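PDB 6G44: putative major capsid protein, which probably builds the icosahedral shell of the virophage mavirus, its double jelly-roll subunits associating as trimers. Local coordinates for residues N385-A399 and A418-D432. Numbering follows the deposited sequence.
With SO4 (sulfate ion), chain Z.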
loop_
_atom_site.group_PDB
_atom_site.type_symbol
_atom_site.label_atom_id
_atom_site.label_comp_id
_atom_site.label_asym_id
_atom_site.label_seq_id
_atom_site.Cartn_x
_atom_site.Cartn_y
_atom_site.Cartn_z
ATOM N N ASN C 385 13.279 -10.673 -9.350
ATOM C CA ASN C 385 13.294 -9.964 -10.614
ATOM C C ASN C 385 11.958 -9.296 -10.900
ATOM O O ASN C 385 11.642 -8.968 -12.068
ATOM C CB ASN C 385 13.707 -10.947 -11.711
ATOM C CG ASN C 385 15.135 -11.374 -11.550
ATOM O OD1 ASN C 385 16.022 -10.516 -11.337
ATOM N ND2 ASN C 385 15.395 -12.703 -11.565
ATOM N N GLY C 386 11.163 -9.088 -9.854
ATOM C CA GLY C 386 9.970 -8.264 -9.920
ATOM C C GLY C 386 8.641 -8.979 -9.939
ATOM O O GLY C 386 7.608 -8.302 -9.860
ATOM N N TYR C 387 8.604 -10.318 -10.003
ATOM C CA TYR C 387 7.321 -11.023 -10.022
ATOM C C TYR C 387 6.458 -10.541 -8.867
ATOM O O TYR C 387 6.909 -10.541 -7.732
ATOM C CB TYR C 387 7.523 -12.528 -9.968
ATOM C CG TYR C 387 6.241 -13.279 -10.161
ATOM C CD1 TYR C 387 5.748 -13.549 -11.449
ATOM C CD2 TYR C 387 5.515 -13.738 -9.068
ATOM C CE1 TYR C 387 4.538 -14.194 -11.649
ATOM C CE2 TYR C 387 4.319 -14.406 -9.244
ATOM C CZ TYR C 387 3.846 -14.668 -10.530
ATOM O OH TYR C 387 2.647 -15.349 -10.703
ATOM N N ASN C 388 5.217 -10.176 -9.178
ATOM C CA ASN C 388 4.395 -9.336 -8.284
ATOM C C ASN C 388 3.105 -9.967 -7.795
ATOM O O ASN C 388 2.266 -9.268 -7.236
ATOM C CB ASN C 388 4.126 -7.968 -8.938
ATOM C CG ASN C 388 3.329 -8.079 -10.211
ATOM O OD1 ASN C 388 2.665 -9.088 -10.469
ATOM N ND2 ASN C 388 3.409 -7.032 -11.054
ATOM N N LYS C 389 2.952 -11.277 -7.941
ATOM C CA LYS C 389 1.759 -11.990 -7.500
ATOM C C LYS C 389 2.060 -13.021 -6.419
ATOM O O LYS C 389 3.201 -13.427 -6.229
ATOM C CB LYS C 389 1.048 -12.676 -8.667
ATOM C CG LYS C 389 0.622 -11.722 -9.772
ATOM C CD LYS C 389 -0.270 -10.600 -9.276
ATOM C CE LYS C 389 -1.626 -11.095 -8.800
ATOM N NZ LYS C 389 -2.405 -10.016 -8.148
ATOM N N ARG C 390 0.996 -13.417 -5.734
ATOM C CA ARG C 390 1.066 -14.384 -4.613
ATOM C C ARG C 390 1.521 -15.770 -5.079
ATOM O O ARG C 390 1.360 -16.141 -6.253
ATOM C CB ARG C 390 -0.277 -14.484 -3.902
ATOM C CG ARG C 390 -1.371 -15.102 -4.766
ATOM C CD ARG C 390 -2.762 -15.032 -4.174
ATOM N NE ARG C 390 -3.240 -13.656 -4.122
ATOM C CZ ARG C 390 -4.454 -13.337 -3.724
ATOM N NH1 ARG C 390 -5.293 -14.276 -3.366
ATOM N NH2 ARG C 390 -4.865 -12.069 -3.736
ATOM N N PHE C 391 2.060 -16.554 -4.144
ATOM C CA PHE C 391 2.568 -17.882 -4.460
ATOM C C PHE C 391 1.481 -18.827 -5.013
ATOM O O PHE C 391 1.750 -19.599 -5.937
ATOM C CB PHE C 391 3.248 -18.503 -3.231
ATOM C CG PHE C 391 3.847 -19.855 -3.491
ATOM C CD1 PHE C 391 4.845 -20.013 -4.458
ATOM C CD2 PHE C 391 3.406 -20.976 -2.816
ATOM C CE1 PHE C 391 5.411 -21.262 -4.735
ATOM C CE2 PHE C 391 3.961 -22.217 -3.090
ATOM C CZ PHE C 391 4.951 -22.357 -4.029
ATOM N N SER C 392 0.267 -18.754 -4.475
ATOM C CA SER C 392 -0.849 -19.614 -4.924
ATOM C C SER C 392 -1.255 -19.335 -6.374
ATOM O O SER C 392 -1.852 -20.204 -6.991
ATOM C CB SER C 392 -2.070 -19.497 -4.009
ATOM O OG SER C 392 -2.534 -18.183 -3.936
ATOM N N CYS C 393 -0.931 -18.163 -6.906
ATOM C CA CYS C 393 -1.109 -17.890 -8.333
ATOM C C CYS C 393 -0.004 -18.571 -9.106
ATOM O O CYS C 393 -0.267 -19.460 -9.922
ATOM C CB CYS C 393 -1.085 -16.392 -8.537
ATOM S SG CYS C 393 -1.017 -15.848 -10.257
ATOM N N PHE C 394 1.233 -18.185 -8.791
ATOM C CA PHE C 394 2.429 -18.754 -9.419
ATOM C C PHE C 394 2.455 -20.268 -9.468
ATOM O O PHE C 394 2.801 -20.871 -10.475
ATOM C CB PHE C 394 3.663 -18.243 -8.670
ATOM C CG PHE C 394 4.969 -18.755 -9.205
ATOM C CD1 PHE C 394 5.507 -19.965 -8.750
ATOM C CD2 PHE C 394 5.667 -18.023 -10.133
ATOM C CE1 PHE C 394 6.698 -20.433 -9.223
ATOM C CE2 PHE C 394 6.882 -18.494 -10.625
ATOM C CZ PHE C 394 7.385 -19.693 -10.161
ATOM N N SER C 395 2.039 -20.894 -8.379
ATOM C CA SER C 395 2.232 -22.329 -8.264
ATOM C C SER C 395 1.320 -23.154 -9.168
ATOM O O SER C 395 1.630 -24.310 -9.444
ATOM C CB SER C 395 2.039 -22.825 -6.835
ATOM O OG SER C 395 0.688 -22.730 -6.434
ATOM N N GLY C 396 0.156 -22.627 -9.536
ATOM C CA GLY C 396 -0.822 -23.447 -10.278
ATOM C C GLY C 396 -1.444 -24.555 -9.420
ATOM O O GLY C 396 -2.063 -25.450 -9.948
ATOM N N ALA C 397 -1.297 -24.472 -8.095
ATOM C CA ALA C 397 -1.861 -25.482 -7.191
ATOM C C ALA C 397 -3.369 -25.382 -7.100
ATOM O O ALA C 397 -3.968 -24.367 -7.460
ATOM C CB ALA C 397 -1.215 -25.381 -5.814
ATOM N N LEU C 398 -3.989 -26.454 -6.595
ATOM C CA LEU C 398 -5.398 -26.464 -6.261
ATOM C C LEU C 398 -5.686 -25.455 -5.149
ATOM O O LEU C 398 -5.125 -25.563 -4.040
ATOM C CB LEU C 398 -5.796 -27.866 -5.791
ATOM C CG LEU C 398 -7.249 -28.024 -5.340
ATOM C CD1 LEU C 398 -8.236 -27.841 -6.487
ATOM C CD2 LEU C 398 -7.432 -29.356 -4.616
ATOM N N ALA C 399 -6.477 -24.437 -5.474
ATOM C CA ALA C 399 -6.721 -23.298 -4.586
ATOM C C ALA C 399 -7.898 -23.452 -3.634
ATOM O O ALA C 399 -7.970 -22.730 -2.629
ATOM C CB ALA C 399 -6.902 -22.040 -5.424
ATOM N N ALA C 418 -13.188 -27.517 -9.171
ATOM C CA ALA C 418 -11.809 -27.224 -8.763
ATOM C C ALA C 418 -11.337 -25.923 -9.406
ATOM O O ALA C 418 -11.622 -25.633 -10.587
ATOM C CB ALA C 418 -10.889 -28.351 -9.169
ATOM N N ILE C 419 -10.596 -25.156 -8.613
ATOM C CA ILE C 419 -9.959 -23.914 -9.040
ATOM C C ILE C 419 -8.467 -24.024 -8.800
ATOM O O ILE C 419 -8.054 -24.497 -7.738
ATOM C CB ILE C 419 -10.532 -22.722 -8.263
ATOM C CG1 ILE C 419 -12.017 -22.567 -8.587
ATOM C CG2 ILE C 419 -9.800 -21.421 -8.637
ATOM C CD1 ILE C 419 -12.755 -21.601 -7.726
ATOM N N PHE C 420 -7.690 -23.553 -9.767
ATOM C CA PHE C 420 -6.219 -23.592 -9.732
ATOM C C PHE C 420 -5.608 -22.222 -9.829
ATOM O O PHE C 420 -6.208 -21.281 -10.380
ATOM C CB PHE C 420 -5.659 -24.497 -10.835
ATOM C CG PHE C 420 -6.091 -25.923 -10.684
ATOM C CD1 PHE C 420 -7.296 -26.365 -11.227
ATOM C CD2 PHE C 420 -5.306 -26.819 -9.987
ATOM C CE1 PHE C 420 -7.712 -27.669 -11.038
ATOM C CE2 PHE C 420 -5.721 -28.129 -9.795
ATOM C CZ PHE C 420 -6.918 -28.551 -10.326
ATOM N N GLY C 421 -4.395 -22.098 -9.306
ATOM C CA GLY C 421 -3.629 -20.888 -9.574
ATOM C C GLY C 421 -3.473 -20.663 -11.063
ATOM O O GLY C 421 -3.406 -21.620 -11.857
ATOM N N ALA C 422 -3.386 -19.398 -11.464
ATOM C CA ALA C 422 -3.274 -19.083 -12.889
ATOM C C ALA C 422 -2.005 -19.650 -13.505
ATOM O O ALA C 422 -1.963 -19.909 -14.709
ATOM C CB ALA C 422 -3.335 -17.585 -13.127
ATOM N N GLY C 423 -0.965 -19.809 -12.693
ATOM C CA GLY C 423 0.275 -20.455 -13.124
ATOM C C GLY C 423 1.455 -19.498 -13.192
ATOM O O GLY C 423 1.370 -18.360 -12.749
ATOM N N SER C 424 2.581 -20.001 -13.710
ATOM C CA SER C 424 3.899 -19.394 -13.477
ATOM C C SER C 424 4.422 -18.509 -14.588
ATOM O O SER C 424 4.269 -18.813 -15.773
ATOM C CB SER C 424 4.957 -20.470 -13.251
ATOM O OG SER C 424 4.526 -21.498 -12.390
ATOM N N VAL C 425 5.122 -17.457 -14.189
ATOM C CA VAL C 425 6.098 -16.801 -15.066
ATOM C C VAL C 425 7.379 -16.684 -14.276
ATOM O O VAL C 425 7.371 -16.151 -13.166
ATOM C CB VAL C 425 5.657 -15.397 -15.532
ATOM C CG1 VAL C 425 6.706 -14.767 -16.430
ATOM C CG2 VAL C 425 4.328 -15.495 -16.280
ATOM N N ILE C 426 8.469 -17.199 -14.830
ATOM C CA ILE C 426 9.764 -17.160 -14.141
ATOM C C ILE C 426 10.689 -16.174 -14.851
ATOM O O ILE C 426 11.109 -16.423 -15.983
ATOM C CB ILE C 426 10.429 -18.541 -13.991
ATOM C CG1 ILE C 426 9.516 -19.493 -13.219
ATOM C CG2 ILE C 426 11.783 -18.407 -13.289
ATOM C CD1 ILE C 426 9.910 -20.958 -13.329
ATOM N N PHE C 427 11.013 -15.081 -14.189
ATOM C CA PHE C 427 11.956 -14.087 -14.670
ATOM C C PHE C 427 13.320 -14.405 -14.102
ATOM O O PHE C 427 13.448 -14.611 -12.880
ATOM C CB PHE C 427 11.542 -12.675 -14.235
ATOM C CG PHE C 427 10.258 -12.191 -14.855
ATOM C CD1 PHE C 427 10.258 -11.626 -16.123
ATOM C CD2 PHE C 427 9.032 -12.261 -14.172
ATOM C CE1 PHE C 427 9.085 -11.149 -16.684
ATOM C CE2 PHE C 427 7.866 -11.763 -14.740
ATOM C CZ PHE C 427 7.894 -11.231 -16.016
ATOM N N PHE C 428 14.350 -14.508 -14.957
ATOM C CA PHE C 428 15.737 -14.705 -14.480
ATOM C C PHE C 428 16.720 -13.938 -15.351
ATOM O O PHE C 428 16.452 -13.704 -16.535
ATOM C CB PHE C 428 16.116 -16.200 -14.379
ATOM C CG PHE C 428 16.348 -16.879 -15.712
ATOM C CD1 PHE C 428 17.612 -16.912 -16.279
ATOM C CD2 PHE C 428 15.308 -17.545 -16.376
ATOM C CE1 PHE C 428 17.820 -17.516 -17.513
ATOM C CE2 PHE C 428 15.525 -18.175 -17.582
ATOM C CZ PHE C 428 16.790 -18.157 -18.162
ATOM N N ARG C 429 17.799 -13.483 -14.730
ATOM C CA ARG C 429 18.852 -12.704 -15.393
ATOM C C ARG C 429 20.064 -13.615 -15.618
ATOM O O ARG C 429 20.237 -14.605 -14.904
ATOM C CB ARG C 429 19.273 -11.552 -14.487
ATOM C CG ARG C 429 18.168 -10.577 -14.131
ATOM C CD ARG C 429 18.698 -9.552 -13.175
ATOM N NE ARG C 429 17.687 -8.600 -12.724
ATOM C CZ ARG C 429 17.368 -7.471 -13.333
ATOM N NH1 ARG C 429 17.993 -7.080 -14.433
ATOM N NH2 ARG C 429 16.450 -6.675 -12.803
ATOM N N PRO C 430 20.954 -13.264 -16.541
ATOM C CA PRO C 430 22.168 -14.086 -16.698
ATOM C C PRO C 430 22.995 -14.161 -15.403
ATOM O O PRO C 430 23.595 -15.208 -15.101
ATOM C CB PRO C 430 22.912 -13.405 -17.853
ATOM C CG PRO C 430 22.279 -12.104 -18.052
ATOM C CD PRO C 430 20.873 -12.187 -17.544
ATOM N N SER C 431 22.979 -13.101 -14.609
ATOM C CA SER C 431 23.676 -13.107 -13.315
ATOM C C SER C 431 23.077 -14.093 -12.313
ATOM O O SER C 431 23.787 -14.578 -11.434
ATOM C CB SER C 431 23.769 -11.693 -12.749
ATOM O OG SER C 431 22.506 -11.051 -12.635
ATOM N N ASP C 432 21.806 -14.437 -12.458
ATOM C CA ASP C 432 21.203 -15.458 -11.578
ATOM C C ASP C 432 21.756 -16.852 -11.801
ATOM O O ASP C 432 21.594 -17.723 -10.946
ATOM C CB ASP C 432 19.682 -15.488 -11.712
ATOM C CG ASP C 432 19.028 -14.206 -11.272
ATOM O OD1 ASP C 432 19.504 -13.589 -10.280
ATOM O OD2 ASP C 432 18.044 -13.788 -11.929
HETATM S S SO4 Z . -1.369 -10.561 -4.631
HETATM O O1 SO4 Z . -1.467 -11.768 -5.436
HETATM O O2 SO4 Z . -2.516 -10.454 -3.744
HETATM O O3 SO4 Z . -1.333 -9.374 -5.545
HETATM O O4 SO4 Z . -0.103 -10.594 -3.851
HETATM O O HOH W 1 2.124 -15.829 -13.256
#
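Over one face of the Phe394 ring lies Ser424, whose CB stands 4.0 Å from the ring centroid and 17° off the ring normal, a CH-pi contact; at the ring's edge are Ile426 CG1 and the carbonyl of Val425. With CG anti to the backbone N (chi1 180°), the side chain brings the ring back beside residues 424-426 although its CB starts out away from them. Phe394 CD2 in turn sits above a face of Tyr387, near the rim, while Phe427 CE2 meets the edge of that tyrosine. A water lies in the Tyr387 ring plane, 2.6 Å from OH, and donates to Gly423 O. Phe420 carries Leu398 CD1 over one face and Gly396 O at its edge.

The Asn385 amide supplies the polar end. Its ND2 gives two bonds, to Asp432 OD2 (2.9 Å, nearly in the amide plane, on the syn side but tilted from the carboxylate plane) and to Phe427 O (3.0 Å, from well above the carbonyl plane). Its OD1 accepts from Arg429 NE, which arrives from above the carbonyl plane in a bent bond (N-H...O 131°). These three bonds fix the amide's rotation; Arg429 N reaches Asp432 OD2 from the opposite face of the carboxylate to ND2.

Backbone carbonyls of helix 391-394 add polar contacts. Gly423 N donates to Cys393 O, and Ser424 OG bonds Phe394 O at 2.7 Å. Gly421 packs its CA 3.2 Å from Ser392 O, a CA-H...O contact. Beyond Gly396, the hydrogen bonds Ala399 N to Ile419 O and Gly421 N to Ala397 O flank the single beta bridge of Leu398 with Phe420. Segment 385-399 is thus bonded along the chain leading into strand 425-428, which pairs antiparallel with 334-341 in what is probably the second jelly roll of this double jelly-roll capsid protein.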